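Local atomic coordinates of putative GntR-family transcriptional regulator (Bordetella bronchiseptica RB50, PDB entry 3CNV), a protein that probably acts as a transcriptional regulator of the GntR family, this fragment being its UTRA domain, which is expected to bind a small-molecule effector. Residues C[21-26]-C[79-84]; C[49-54]-C[117-122]; C[90-93]-C[99-102]; C[131-136]-C[142-147]. All coordinates share one frame; numbering follows the deposited sequence.

Contact 1 (C[21-26]-C[79-84]); sequences SRILEC and ELLTAS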
loop_
_atom_site.group_PDB
_atom_site.type_symbol
_atom_site.label_atom_id
_atom_site.label_comp_id
_atom_site.label_asym_id
_atom_site.label_seq_id
_atom_site.Cartn_x
_atom_site.Cartn_y
_atom_site.Cartn_z
ATOM N N SER C 21 -9.479 -23.843 3.960
ATOM C CA SER C 21 -10.544 -23.481 3.008
ATOM C C SER C 21 -11.456 -24.690 2.763
ATOM O O SER C 21 -11.016 -25.805 2.603
ATOM C CB SER C 21 -9.970 -23.068 1.648
ATOM O OG SER C 21 -10.992 -22.427 0.830
ATOM N N ARG C 22 -12.737 -24.420 2.657
ATOM C CA ARG C 22 -13.722 -25.451 2.397
ATOM C C ARG C 22 -14.694 -24.861 1.406
ATOM O O ARG C 22 -15.298 -23.835 1.676
ATOM C CB ARG C 22 -14.411 -25.902 3.706
ATOM C CG ARG C 22 -15.366 -27.027 3.506
ATOM C CD ARG C 22 -15.715 -27.790 4.800
ATOM N NE ARG C 22 -16.420 -26.873 5.653
ATOM C CZ ARG C 22 -17.715 -26.605 5.635
ATOM N NH1 ARG C 22 -18.570 -27.216 4.824
ATOM N NH2 ARG C 22 -18.161 -25.675 6.465
ATOM N N ILE C 23 -14.858 -25.532 0.263
ATOM C CA ILE C 23 -15.756 -25.055 -0.813
ATOM C C ILE C 23 -17.202 -25.394 -0.441
ATOM O O ILE C 23 -17.561 -26.554 -0.109
ATOM C CB ILE C 23 -15.441 -25.678 -2.159
ATOM C CG1 ILE C 23 -13.941 -25.437 -2.537
ATOM C CG2 ILE C 23 -16.482 -25.222 -3.228
ATOM C CD1 ILE C 23 -13.541 -23.986 -2.717
ATOM N N LEU C 24 -18.053 -24.387 -0.513
ATOM C CA LEU C 24 -19.440 -24.551 -0.093
ATOM C C LEU C 24 -20.416 -24.674 -1.306
ATOM O O LEU C 24 -21.402 -25.378 -1.304
ATOM C CB LEU C 24 -19.788 -23.350 0.792
ATOM C CG LEU C 24 -19.722 -23.390 2.293
ATOM C CD1 LEU C 24 -18.726 -24.291 3.004
ATOM C CD2 LEU C 24 -19.833 -21.924 2.768
ATOM N N GLU C 25 -20.096 -23.910 -2.320
ATOM C CA GLU C 25 -20.871 -23.809 -3.534
ATOM C C GLU C 25 -19.973 -23.575 -4.699
ATOM O O GLU C 25 -18.953 -22.871 -4.594
ATOM C CB GLU C 25 -21.848 -22.648 -3.451
ATOM C CG GLU C 25 -22.914 -22.798 -2.343
ATOM C CD GLU C 25 -23.818 -21.581 -2.268
ATOM O OE1 GLU C 25 -24.336 -21.183 -3.345
ATOM O OE2 GLU C 25 -23.993 -21.014 -1.163
ATOM N N CYS C 26 -20.412 -24.092 -5.834
ATOM C CA CYS C 26 -19.716 -23.871 -7.095
ATOM C C CYS C 26 -20.678 -24.080 -8.248
ATOM O O CYS C 26 -21.282 -25.121 -8.350
ATOM C CB CYS C 26 -18.534 -24.860 -7.191
ATOM S SG CYS C 26 -17.442 -24.648 -8.623
ATOM N N GLU C 79 -14.525 -30.677 -8.524
ATOM C CA GLU C 79 -13.596 -31.768 -8.290
ATOM C C GLU C 79 -12.185 -31.191 -8.196
ATOM O O GLU C 79 -11.385 -31.599 -7.358
ATOM C CB GLU C 79 -13.685 -32.862 -9.377
ATOM C CG GLU C 79 -12.556 -33.909 -9.315
ATOM C CD GLU C 79 -11.172 -33.415 -9.895
ATOM O OE1 GLU C 79 -11.150 -32.554 -10.846
ATOM O OE2 GLU C 79 -10.097 -33.895 -9.393
ATOM N N LEU C 80 -11.908 -30.212 -9.072
ATOM C CA LEU C 80 -10.584 -29.568 -9.077
ATOM C C LEU C 80 -10.365 -28.846 -7.753
ATOM O O LEU C 80 -9.335 -28.993 -7.095
ATOM C CB LEU C 80 -10.446 -28.612 -10.242
ATOM C CG LEU C 80 -9.083 -27.929 -10.452
ATOM C CD1 LEU C 80 -7.963 -28.896 -10.804
ATOM C CD2 LEU C 80 -9.221 -26.942 -11.541
ATOM N N LEU C 81 -11.377 -28.087 -7.349
ATOM C CA LEU C 81 -11.313 -27.261 -6.151
ATOM C C LEU C 81 -11.107 -28.070 -4.894
ATOM O O LEU C 81 -10.398 -27.660 -3.987
ATOM C CB LEU C 81 -12.552 -26.373 -5.998
ATOM C CG LEU C 81 -12.659 -25.287 -7.047
ATOM C CD1 LEU C 81 -14.022 -24.588 -7.003
ATOM C CD2 LEU C 81 -11.555 -24.287 -6.880
ATOM N N THR C 82 -11.735 -29.215 -4.821
ATOM C CA THR C 82 -11.865 -29.864 -3.552
ATOM C C THR C 82 -10.729 -30.839 -3.417
ATOM O O THR C 82 -10.478 -31.293 -2.318
ATOM C CB THR C 82 -13.209 -30.592 -3.363
ATOM O OG1 THR C 82 -13.385 -31.568 -4.392
ATOM C CG2 THR C 82 -14.375 -29.567 -3.410
ATOM N N ALA C 83 -10.113 -31.183 -4.552
ATOM C CA ALA C 83 -8.957 -32.108 -4.574
ATOM C C ALA C 83 -7.744 -31.212 -4.338
ATOM O O ALA C 83 -6.833 -31.557 -3.624
ATOM C CB ALA C 83 -8.825 -32.858 -5.934
ATOM N N SER C 84 -7.812 -29.993 -4.869
ATOM C CA SER C 84 -6.704 -29.037 -4.753
ATOM C C SER C 84 -6.292 -28.724 -3.300
ATOM O O SER C 84 -7.128 -28.346 -2.432
ATOM C CB SER C 84 -7.016 -27.749 -5.485
ATOM O OG SER C 84 -5.998 -26.806 -5.198
#

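Contact 2 (C[49-54]-C[117-122]); sequences TIRRQL and APLLGV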
loop_
_atom_site.group_PDB
_atom_site.type_symbol
_atom_site.label_atom_id
_atom_site.label_comp_id
_atom_site.label_asym_id
_atom_site.label_seq_id
_atom_site.Cartn_x
_atom_site.Cartn_y
_atom_site.Cartn_z
ATOM N N THR C 49 -19.058 -19.049 -10.271
ATOM C CA THR C 49 -19.091 -18.555 -8.926
ATOM C C THR C 49 -18.812 -19.646 -7.921
ATOM O O THR C 49 -19.278 -20.770 -8.019
ATOM C CB THR C 49 -20.444 -17.818 -8.606
ATOM O OG1 THR C 49 -20.260 -16.970 -7.443
ATOM C CG2 THR C 49 -21.603 -18.851 -8.391
ATOM N N ILE C 50 -18.005 -19.251 -6.943
ATOM C CA ILE C 50 -17.660 -20.099 -5.830
ATOM C C ILE C 50 -17.988 -19.385 -4.525
ATOM O O ILE C 50 -17.766 -18.172 -4.363
ATOM C CB ILE C 50 -16.118 -20.352 -5.852
ATOM C CG1 ILE C 50 -15.670 -20.913 -7.231
ATOM C CG2 ILE C 50 -15.665 -21.194 -4.641
ATOM C CD1 ILE C 50 -14.137 -20.894 -7.421
ATOM N N ARG C 51 -18.575 -20.136 -3.621
ATOM C CA ARG C 51 -18.609 -19.782 -2.202
ATOM C C ARG C 51 -17.680 -20.663 -1.393
ATOM O O ARG C 51 -17.683 -21.909 -1.523
ATOM C CB ARG C 51 -20.028 -19.858 -1.658
ATOM C CG ARG C 51 -20.039 -19.415 -0.194
ATOM C CD ARG C 51 -21.373 -19.294 0.362
ATOM N NE ARG C 51 -21.991 -18.067 -0.095
ATOM C CZ ARG C 51 -23.137 -17.632 0.388
ATOM N NH1 ARG C 51 -23.759 -18.355 1.343
ATOM N NH2 ARG C 51 -23.641 -16.486 -0.069
ATOM N N ARG C 52 -16.855 -20.038 -0.565
ATOM C CA ARG C 52 -16.023 -20.851 0.352
ATOM C C ARG C 52 -15.951 -20.305 1.754
ATOM O O ARG C 52 -16.146 -19.128 1.989
ATOM C CB ARG C 52 -14.622 -21.077 -0.213
ATOM C CG ARG C 52 -13.836 -19.957 -0.389
ATOM C CD ARG C 52 -13.001 -19.682 0.863
ATOM N NE ARG C 52 -12.126 -18.614 0.490
ATOM C CZ ARG C 52 -10.948 -18.763 -0.094
ATOM N NH1 ARG C 52 -10.437 -19.967 -0.253
ATOM N NH2 ARG C 52 -10.259 -17.682 -0.434
ATOM N N GLN C 53 -15.616 -21.197 2.666
ATOM C CA GLN C 53 -15.389 -20.821 4.058
ATOM C C GLN C 53 -13.898 -20.973 4.391
ATOM O O GLN C 53 -13.293 -22.029 4.207
ATOM C CB GLN C 53 -16.288 -21.740 4.950
ATOM C CG GLN C 53 -16.265 -21.530 6.493
ATOM C CD GLN C 53 -16.853 -22.706 7.226
ATOM O OE1 GLN C 53 -16.264 -23.755 7.290
ATOM N NE2 GLN C 53 -18.022 -22.516 7.814
ATOM N N LEU C 54 -13.321 -19.921 4.927
ATOM C CA LEU C 54 -12.052 -20.013 5.645
ATOM C C LEU C 54 -12.269 -20.140 7.121
ATOM O O LEU C 54 -13.100 -19.446 7.745
ATOM C CB LEU C 54 -11.173 -18.766 5.383
ATOM C CG LEU C 54 -10.731 -18.584 3.949
ATOM C CD1 LEU C 54 -9.910 -17.254 3.917
ATOM C CD2 LEU C 54 -9.928 -19.793 3.284
ATOM N N ALA C 117 -24.994 -15.847 8.928
ATOM C CA ALA C 117 -24.745 -15.998 10.350
ATOM C C ALA C 117 -24.379 -17.462 10.740
ATOM O O ALA C 117 -23.323 -17.684 11.328
ATOM C CB ALA C 117 -25.901 -15.461 11.157
ATOM N N PRO C 118 -25.202 -18.469 10.353
ATOM C CA PRO C 118 -24.873 -19.834 10.791
ATOM C C PRO C 118 -23.598 -20.393 10.138
ATOM O O PRO C 118 -22.980 -21.300 10.648
ATOM C CB PRO C 118 -26.097 -20.655 10.375
ATOM C CG PRO C 118 -26.786 -19.856 9.308
ATOM C CD PRO C 118 -26.413 -18.411 9.504
ATOM N N LEU C 119 -23.175 -19.814 9.027
ATOM C CA LEU C 119 -21.952 -20.292 8.397
ATOM C C LEU C 119 -20.690 -19.790 9.146
ATOM O O LEU C 119 -19.578 -20.295 8.934
ATOM C CB LEU C 119 -21.929 -19.891 6.927
ATOM C CG LEU C 119 -23.101 -20.378 6.088
ATOM C CD1 LEU C 119 -22.998 -19.780 4.674
ATOM C CD2 LEU C 119 -23.127 -21.935 6.072
ATOM N N LEU C 120 -20.870 -18.766 9.977
ATOM C CA LEU C 120 -19.782 -18.182 10.790
ATOM C C LEU C 120 -19.926 -18.463 12.265
ATOM O O LEU C 120 -19.078 -18.102 13.094
ATOM C CB LEU C 120 -19.649 -16.677 10.529
ATOM C CG LEU C 120 -19.066 -16.325 9.140
ATOM C CD1 LEU C 120 -19.037 -14.800 8.929
ATOM C CD2 LEU C 120 -17.615 -16.897 8.912
ATOM N N GLY C 121 -20.991 -19.159 12.567
ATOM C CA GLY C 121 -21.290 -19.605 13.935
ATOM C C GLY C 121 -21.798 -18.504 14.823
ATOM O O GLY C 121 -21.599 -18.532 16.016
ATOM N N VAL C 122 -22.435 -17.517 14.217
ATOM C CA VAL C 122 -22.920 -16.352 14.964
ATOM C C VAL C 122 -24.400 -16.095 14.805
ATOM O O VAL C 122 -25.062 -16.666 13.988
ATOM C CB VAL C 122 -22.164 -15.056 14.528
ATOM C CG1 VAL C 122 -20.658 -15.221 14.714
ATOM C CG2 VAL C 122 -22.447 -14.675 13.046
#

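Contact 3 (C[90-93]-C[99-102]); sequences GLFE and SMVR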
loop_
_atom_site.group_PDB
_atom_site.type_symbol
_atom_site.label_atom_id
_atom_site.label_comp_id
_atom_site.label_asym_id
_atom_site.label_seq_id
_atom_site.Cartn_x
_atom_site.Cartn_y
_atom_site.Cartn_z
ATOM N N GLY C 90 -3.338 -19.333 -5.846
ATOM C CA GLY C 90 -2.235 -20.202 -6.354
ATOM C C GLY C 90 -2.756 -21.123 -7.440
ATOM O O GLY C 90 -2.083 -21.364 -8.440
ATOM N N LEU C 91 -3.972 -21.641 -7.257
ATOM C CA LEU C 91 -4.633 -22.486 -8.267
ATOM C C LEU C 91 -4.852 -21.675 -9.566
ATOM O O LEU C 91 -4.622 -22.158 -10.659
ATOM C CB LEU C 91 -5.992 -23.005 -7.789
ATOM C CG LEU C 91 -6.807 -23.808 -8.813
ATOM C CD1 LEU C 91 -6.085 -25.220 -9.076
ATOM C CD2 LEU C 91 -8.304 -24.028 -8.413
ATOM N N PHE C 92 -5.312 -20.438 -9.433
ATOM C CA PHE C 92 -5.608 -19.627 -10.608
ATOM C C PHE C 92 -4.309 -19.413 -11.388
ATOM O O PHE C 92 -4.297 -19.419 -12.602
ATOM C CB PHE C 92 -6.249 -18.277 -10.266
ATOM C CG PHE C 92 -7.543 -18.357 -9.492
ATOM C CD1 PHE C 92 -8.314 -19.513 -9.500
ATOM C CD2 PHE C 92 -8.010 -17.233 -8.798
ATOM C CE1 PHE C 92 -9.514 -19.572 -8.803
ATOM C CE2 PHE C 92 -9.219 -17.267 -8.110
ATOM C CZ PHE C 92 -9.980 -18.445 -8.123
ATOM N N GLU C 93 -3.221 -19.247 -10.661
ATOM C CA GLU C 93 -1.888 -19.050 -11.266
ATOM C C GLU C 93 -1.424 -20.293 -11.989
ATOM O O GLU C 93 -1.134 -20.273 -13.197
ATOM C CB GLU C 93 -0.797 -18.668 -10.216
ATOM C CG GLU C 93 -0.664 -17.212 -9.970
ATOM C CD GLU C 93 0.356 -16.782 -8.852
ATOM O OE1 GLU C 93 1.064 -17.658 -8.274
ATOM O OE2 GLU C 93 0.401 -15.530 -8.564
ATOM N N SER C 99 -2.336 -14.446 -12.840
ATOM C CA SER C 99 -1.612 -13.878 -11.695
ATOM C C SER C 99 -2.074 -12.471 -11.476
ATOM O O SER C 99 -2.066 -11.660 -12.380
ATOM C CB SER C 99 -0.093 -13.742 -11.891
ATOM O OG SER C 99 0.513 -14.956 -12.225
HETATM N N MSE C 100 -2.506 -12.221 -10.261
HETATM C CA MSE C 100 -3.010 -10.890 -9.878
HETATM C C MSE C 100 -1.862 -9.944 -9.465
HETATM O O MSE C 100 -0.993 -10.246 -8.592
HETATM C CB MSE C 100 -4.011 -11.017 -8.757
HETATM C CG MSE C 100 -5.052 -12.094 -8.905
HETATM SE SE MSE C 100 -6.110 -11.838 -10.535
HETATM C CE MSE C 100 -7.329 -13.416 -10.252
ATOM N N VAL C 101 -1.867 -8.767 -10.070
ATOM C CA VAL C 101 -0.898 -7.744 -9.779
ATOM C C VAL C 101 -1.415 -6.683 -8.823
ATOM O O VAL C 101 -0.639 -6.052 -8.104
ATOM C CB VAL C 101 -0.398 -7.074 -11.124
ATOM C CG1 VAL C 101 0.069 -8.144 -12.058
ATOM C CG2 VAL C 101 -1.499 -6.306 -11.766
ATOM N N ARG C 102 -2.730 -6.515 -8.779
ATOM C CA ARG C 102 -3.371 -5.521 -7.934
ATOM C C ARG C 102 -4.731 -5.976 -7.525
ATOM O O ARG C 102 -5.420 -6.663 -8.278
ATOM C CB ARG C 102 -3.596 -4.164 -8.739
ATOM C CG ARG C 102 -3.987 -2.984 -7.829
ATOM C CD ARG C 102 -4.241 -1.673 -8.640
ATOM N NE ARG C 102 -5.620 -1.444 -9.094
ATOM C CZ ARG C 102 -5.955 -1.479 -10.373
ATOM N NH1 ARG C 102 -5.025 -1.738 -11.270
ATOM N NH2 ARG C 102 -7.184 -1.225 -10.780
HETATM O O HOH W 1 -2.010 -14.078 -8.113
#

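Contact 4 (C[131-136]-C[142-147]); sequences VDRISY and PMEVRR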
loop_
_atom_site.group_PDB
_atom_site.type_symbol
_atom_site.label_atom_id
_atom_site.label_comp_id
_atom_site.label_asym_id
_atom_site.label_seq_id
_atom_site.Cartn_x
_atom_site.Cartn_y
_atom_site.Cartn_z
ATOM N N VAL C 131 -15.478 -7.065 2.920
ATOM C CA VAL C 131 -14.374 -6.700 2.022
ATOM C C VAL C 131 -14.830 -7.045 0.582
ATOM O O VAL C 131 -14.892 -8.200 0.166
ATOM C CB VAL C 131 -13.033 -7.423 2.356
ATOM C CG1 VAL C 131 -11.887 -6.930 1.400
ATOM C CG2 VAL C 131 -12.604 -7.230 3.891
ATOM N N ASP C 132 -15.171 -6.020 -0.182
ATOM C CA ASP C 132 -15.495 -6.207 -1.591
ATOM C C ASP C 132 -14.266 -5.921 -2.477
ATOM O O ASP C 132 -13.780 -4.801 -2.518
ATOM C CB ASP C 132 -16.663 -5.264 -1.990
ATOM C CG ASP C 132 -18.014 -5.724 -1.424
ATOM O OD1 ASP C 132 -18.305 -6.941 -1.466
ATOM O OD2 ASP C 132 -18.773 -4.879 -0.882
ATOM N N ARG C 133 -13.797 -6.926 -3.199
ATOM C CA ARG C 133 -12.531 -6.858 -3.960
ATOM C C ARG C 133 -12.755 -7.061 -5.464
ATOM O O ARG C 133 -13.525 -7.938 -5.890
ATOM C CB ARG C 133 -11.606 -7.961 -3.443
ATOM C CG ARG C 133 -10.209 -7.959 -4.060
ATOM C CD ARG C 133 -9.352 -9.107 -3.652
ATOM N NE ARG C 133 -9.218 -9.162 -2.208
ATOM C CZ ARG C 133 -9.006 -10.222 -1.447
ATOM N NH1 ARG C 133 -8.903 -11.416 -1.949
ATOM N NH2 ARG C 133 -8.909 -10.044 -0.146
ATOM N N ILE C 134 -12.079 -6.270 -6.261
ATOM C CA ILE C 134 -11.838 -6.632 -7.647
ATOM C C ILE C 134 -10.349 -6.784 -7.846
ATOM O O ILE C 134 -9.620 -5.897 -7.498
ATOM C CB ILE C 134 -12.398 -5.561 -8.615
ATOM C CG1 ILE C 134 -13.851 -5.217 -8.281
ATOM C CG2 ILE C 134 -12.183 -5.994 -10.063
ATOM C CD1 ILE C 134 -14.387 -3.893 -9.049
ATOM N N SER C 135 -9.927 -7.914 -8.422
ATOM C CA SER C 135 -8.518 -8.242 -8.635
ATOM C C SER C 135 -8.216 -8.167 -10.101
ATOM O O SER C 135 -9.027 -8.532 -10.987
ATOM C CB SER C 135 -8.181 -9.681 -8.173
ATOM O OG SER C 135 -8.583 -9.804 -6.879
ATOM N N TYR C 136 -7.021 -7.679 -10.362
ATOM C CA TYR C 136 -6.572 -7.369 -11.711
ATOM C C TYR C 136 -5.306 -8.137 -12.079
ATOM O O TYR C 136 -4.435 -8.376 -11.264
ATOM C CB TYR C 136 -6.326 -5.837 -11.884
ATOM C CG TYR C 136 -7.554 -4.979 -11.697
ATOM C CD1 TYR C 136 -8.288 -4.569 -12.774
ATOM C CD2 TYR C 136 -7.993 -4.605 -10.433
ATOM C CE1 TYR C 136 -9.456 -3.829 -12.608
ATOM C CE2 TYR C 136 -9.149 -3.830 -10.261
ATOM C CZ TYR C 136 -9.885 -3.497 -11.345
ATOM O OH TYR C 136 -11.058 -2.765 -11.245
ATOM N N PRO C 142 -9.594 -6.872 -15.278
ATOM C CA PRO C 142 -10.220 -7.466 -14.110
ATOM C C PRO C 142 -10.503 -8.949 -14.336
ATOM O O PRO C 142 -10.956 -9.339 -15.402
ATOM C CB PRO C 142 -11.477 -6.615 -13.927
ATOM C CG PRO C 142 -11.808 -6.155 -15.265
ATOM C CD PRO C 142 -10.559 -6.072 -16.056
HETATM N N MSE C 143 -10.165 -9.767 -13.374
HETATM C CA MSE C 143 -10.311 -11.218 -13.494
HETATM C C MSE C 143 -11.051 -11.922 -12.352
HETATM O O MSE C 143 -11.334 -13.137 -12.410
HETATM C CB MSE C 143 -8.914 -11.900 -13.582
HETATM C CG MSE C 143 -8.174 -11.763 -14.867
HETATM SE SE MSE C 143 -9.167 -12.138 -16.527
HETATM C CE MSE C 143 -9.542 -13.991 -16.200
ATOM N N GLU C 144 -11.316 -11.191 -11.307
ATOM C CA GLU C 144 -12.044 -11.710 -10.146
ATOM C C GLU C 144 -12.716 -10.625 -9.391
ATOM O O GLU C 144 -12.146 -9.533 -9.173
ATOM C CB GLU C 144 -11.108 -12.407 -9.129
ATOM C CG GLU C 144 -11.853 -13.052 -7.960
ATOM C CD GLU C 144 -10.970 -13.312 -6.731
ATOM O OE1 GLU C 144 -10.149 -12.407 -6.391
ATOM O OE2 GLU C 144 -11.126 -14.416 -6.133
ATOM N N VAL C 145 -13.927 -10.987 -8.972
ATOM C CA VAL C 145 -14.709 -10.261 -7.997
ATOM C C VAL C 145 -14.871 -11.139 -6.805
ATOM O O VAL C 145 -15.264 -12.281 -6.917
ATOM C CB VAL C 145 -16.115 -9.829 -8.489
ATOM C CG1 VAL C 145 -16.937 -9.163 -7.303
ATOM C CG2 VAL C 145 -16.032 -8.827 -9.654
ATOM N N ARG C 146 -14.500 -10.633 -5.649
ATOM C CA ARG C 146 -14.692 -11.416 -4.436
ATOM C C ARG C 146 -15.284 -10.532 -3.330
ATOM O O ARG C 146 -14.784 -9.416 -3.081
ATOM C CB ARG C 146 -13.319 -12.008 -3.989
ATOM C CG ARG C 146 -13.390 -12.884 -2.737
ATOM C CD ARG C 146 -12.026 -13.435 -2.281
ATOM N NE ARG C 146 -11.330 -14.212 -3.298
ATOM C CZ ARG C 146 -10.276 -14.987 -3.100
ATOM N NH1 ARG C 146 -9.673 -15.024 -1.911
ATOM N NH2 ARG C 146 -9.773 -15.666 -4.130
ATOM N N ARG C 147 -16.373 -11.018 -2.705
ATOM C CA ARG C 147 -16.917 -10.441 -1.550
ATOM C C ARG C 147 -16.723 -11.339 -0.352
ATOM O O ARG C 147 -17.203 -12.495 -0.301
ATOM C CB ARG C 147 -18.396 -10.175 -1.663
ATOM C CG ARG C 147 -18.891 -9.614 -0.316
ATOM C CD ARG C 147 -20.413 -9.387 -0.266
ATOM N NE ARG C 147 -21.155 -10.306 -1.125
ATOM C CZ ARG C 147 -21.583 -11.528 -0.778
ATOM N NH1 ARG C 147 -21.328 -12.032 0.416
ATOM N NH2 ARG C 147 -22.274 -12.251 -1.658
#

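Contact 1 (C[21-26]-C[79-84])
Helix 78-83 packs against strand 20-30, an outermost strand of the six-stranded antiparallel sheet within this chain; between 21-26 and 79-84 the touching residues are Ile23 and Cys26 on the strand and Leu81 and Thr82 on the helix. The axes of 21-26 and 79-83 pass 8.7 Å apart at 155°, so the helix runs roughly antiparallel to the strand. Leu81 serves both strand residues, with a different part of its side chain for each. Its CB is 3.8 Å from Ile23 CG1, and Ile23 CD1 follows at 4.2 Å from that same Leu81 CB, the two side chains crossing at nearly a right angle. Further along, Cys26 SG, swung opposite its own backbone N (chi1 -175°), is thereby carried to within 3.8 Å of Leu81 CD1. Beside this pair, Thr82 brings its methyl rather than its hydroxyl: CG2 lies 4.2 Å from Ile23 CB, while Thr82 OG1 is bonded back to Leu78 O within the helix.

Ile23 and Cys26 are three residues apart, yet both turn toward the helix. In a regular strand their side chains would point to opposite faces. A classic beta bulge accounts for this, because Leu24 and Glu25 both face Arg51 on the neighbouring strand. Beyond the two segments, Leu78 of the same helix packs on both Ile23 and Cys26, and Leu81 also meets Ile50 of the sheet and Leu88 and Leu91 of helix 88-96. No hydrogen bond joins 21-26 to 79-84, and their closest contacts are all carbon to carbon or sulfur to carbon, consistent with association by apolar packing.

Contact 2 (C[49-54]-C[117-122])
Gln53 NE2 donates to Leu119 O over 2.9 Å, the one hydrogen bond between 49-54 and 117-122. The bond is bent, with 139° at the hydrogen, but the donor comes in within the carbonyl plane at a C=O...N angle of 148°. Next to it, Leu119 extends its side chain in the direction of the strand. Its CD1 touches Arg51 NH1 at 3.7 Å, approaching the guanidinium obliquely, and the two side chains cross almost perpendicularly.

Both strand side chains have further partners. Gln53 leaves the strand with CG opposite its backbone N (chi1 -179°), and the extended chain carries the amide out to the turn. Its other end is gripped as well, since Gln53 OE1 accepts from Arg22 NH2 on strand 20-30, which should fix the rotation of the amide. Arg51 is held by two salt bridges, from NE to Asp65 and from NH2 to Glu115, and Glu115 comes just before the helical turn.

In the fold, the contact seats the short turn 117-120, which in the sequence lies between strands 102-111 and 127-137, over strand 46-56 of the main antiparallel sheet. Ile63 of the adjacent strand 59-69 packs against both Arg51 and Leu119.

The turn is weakly bonded. Ala117 O takes two of its backbone hydrogen bonds, from Leu120 N and Val122 N, which arrive from opposite faces of the carbonyl plane, the Val122 N to Ala117 O distance being 3.0 Å. Gly121, with positive phi, takes the chain out of helical geometry and on to Val122.

Contact 3 (C[90-93]-C[99-102])
Phe92 and Met100, the latter present as selenomethionine, form the buried side of this contact, whereas Glu93 and Ser99 lie on a side that admits water. On the packed side, Met100 CE comes to 4.1 Å from Phe92 CD2, meeting the ring obliquely. Met100 CG sits beside the backbone N (chi1 -46°) and the chain then bends at chi2 (-59°), which brings the methyl to the ring. The surroundings close in on both residues. Phe73 stacks edge-to-face with Phe92, and Glu144 of strand 141-150 touches both side chains.

The other side is looser and more polar. Ser99 OG lies over the aliphatic stem of Glu93, 3.4 Å from Glu93 CG. It does not bond to the carboxylate, for Ser99 OG and Glu93 OE2 are 3.7 Å apart. A water makes the link instead. It donates to Glu93 OE2 at 2.9 Å, and the same water accepts from Met100 N, also at 2.9 Å. The carboxylate therefore meets the backbone of the returning chain by way of solvent, while its second oxygen, Glu93 OE1, accepts from the backbone N of Arg2 of the second subunit. One glutamate thus works both inside the chain and at a subunit boundary.

The closest CA atoms, those of Glu93 and Ser99, are 5.2 Å apart, and a backbone hydrogen bond between Phe92 and Val98 spans the reversal. This is a compact helix-to-strand connection: the chain leaving helix 88-96 folds back beside it and enters strand 102-111 through a classic beta bulge, Val101 and Arg102 both facing Tyr136.

Contact 4 (C[131-136]-C[142-147])
Glu144 faces Ser135 across a hydrogen-bonded antiparallel pair, and its side chain can be followed outward from the strand. Glu144 CB lies beside Ser135 CB, 4.1 Å away, on the same face of the sheet. CG lies opposite the backbone N (chi1 -176°), and the chain continues extended, bringing the carboxylate between Ser135 and Arg146. There the two oxygens divide the work. Glu144 OE1 accepts from Ser135 OG at 3.1 Å, met nearly along its C-O bond, and is also hydrogen-bonded with Tyr89 OH of helix 88-96. OE2 is taken by Arg146 side-on: Arg146 NE donates to Glu144 OE2 at 2.8 Å from above the carboxylate plane, while Arg146 NH2 uses the syn lone pair of that same OE2 at 2.7 Å, completing a salt bridge.

So fixed, the Arg146 guanidinium has Arg133 NH1 over one face, 3.7 Å from Arg146 NH1, with the two planes turned 46° apart. Anions probably compensate this pairing: Arg133 NE is bridged to Glu105, and Arg146 NH1 hydrogen-bonds a bound citrate. On the face that carries Ile134, Tyr136 and Pro142 the packing at that end is apolar, Pro142 CB touching Tyr136 CE1 at 3.7 Å and Ile134 CG2 at 4.0 Å.

The backbones pair closely. Arg133 and Arg146 exchange two hydrogen bonds, Ser135 N donates to Glu144 O, and Met143 N returns to Ser135 O. Met143 and Glu144 both face Ser135, a classic beta bulge that shifts the register before Pro142. This is a bulged beta hairpin within the sheet of the UTRA domain, and its citrate, probably from the crystallisation liquor, may mark the effector pocket.

How the contacts relate
From the N terminus, contact 1 opens on strand 20-30, and contact 2 opens on the adjacent strand before contact 1 closes at helix 78-83, so these two cross. Leu24 N to Arg51 O joins them within the sheet. Contact 3 is nested inside the loop that contact 2 closes at 117-122, and it meets contact 1 where Leu91 packs on Leu81, linking consecutive helices. Contact 4 follows in series as the hairpin 131-147. Backbone pairing of Val101 and Arg102 with Tyr136 ties it to contact 3, whereas Arg52 of contact 2 and Arg146 of contact 4 converge on the same citrate. Together they tie the helices and the turn 117-120 to the antiparallel sheet of which the hairpin is a part.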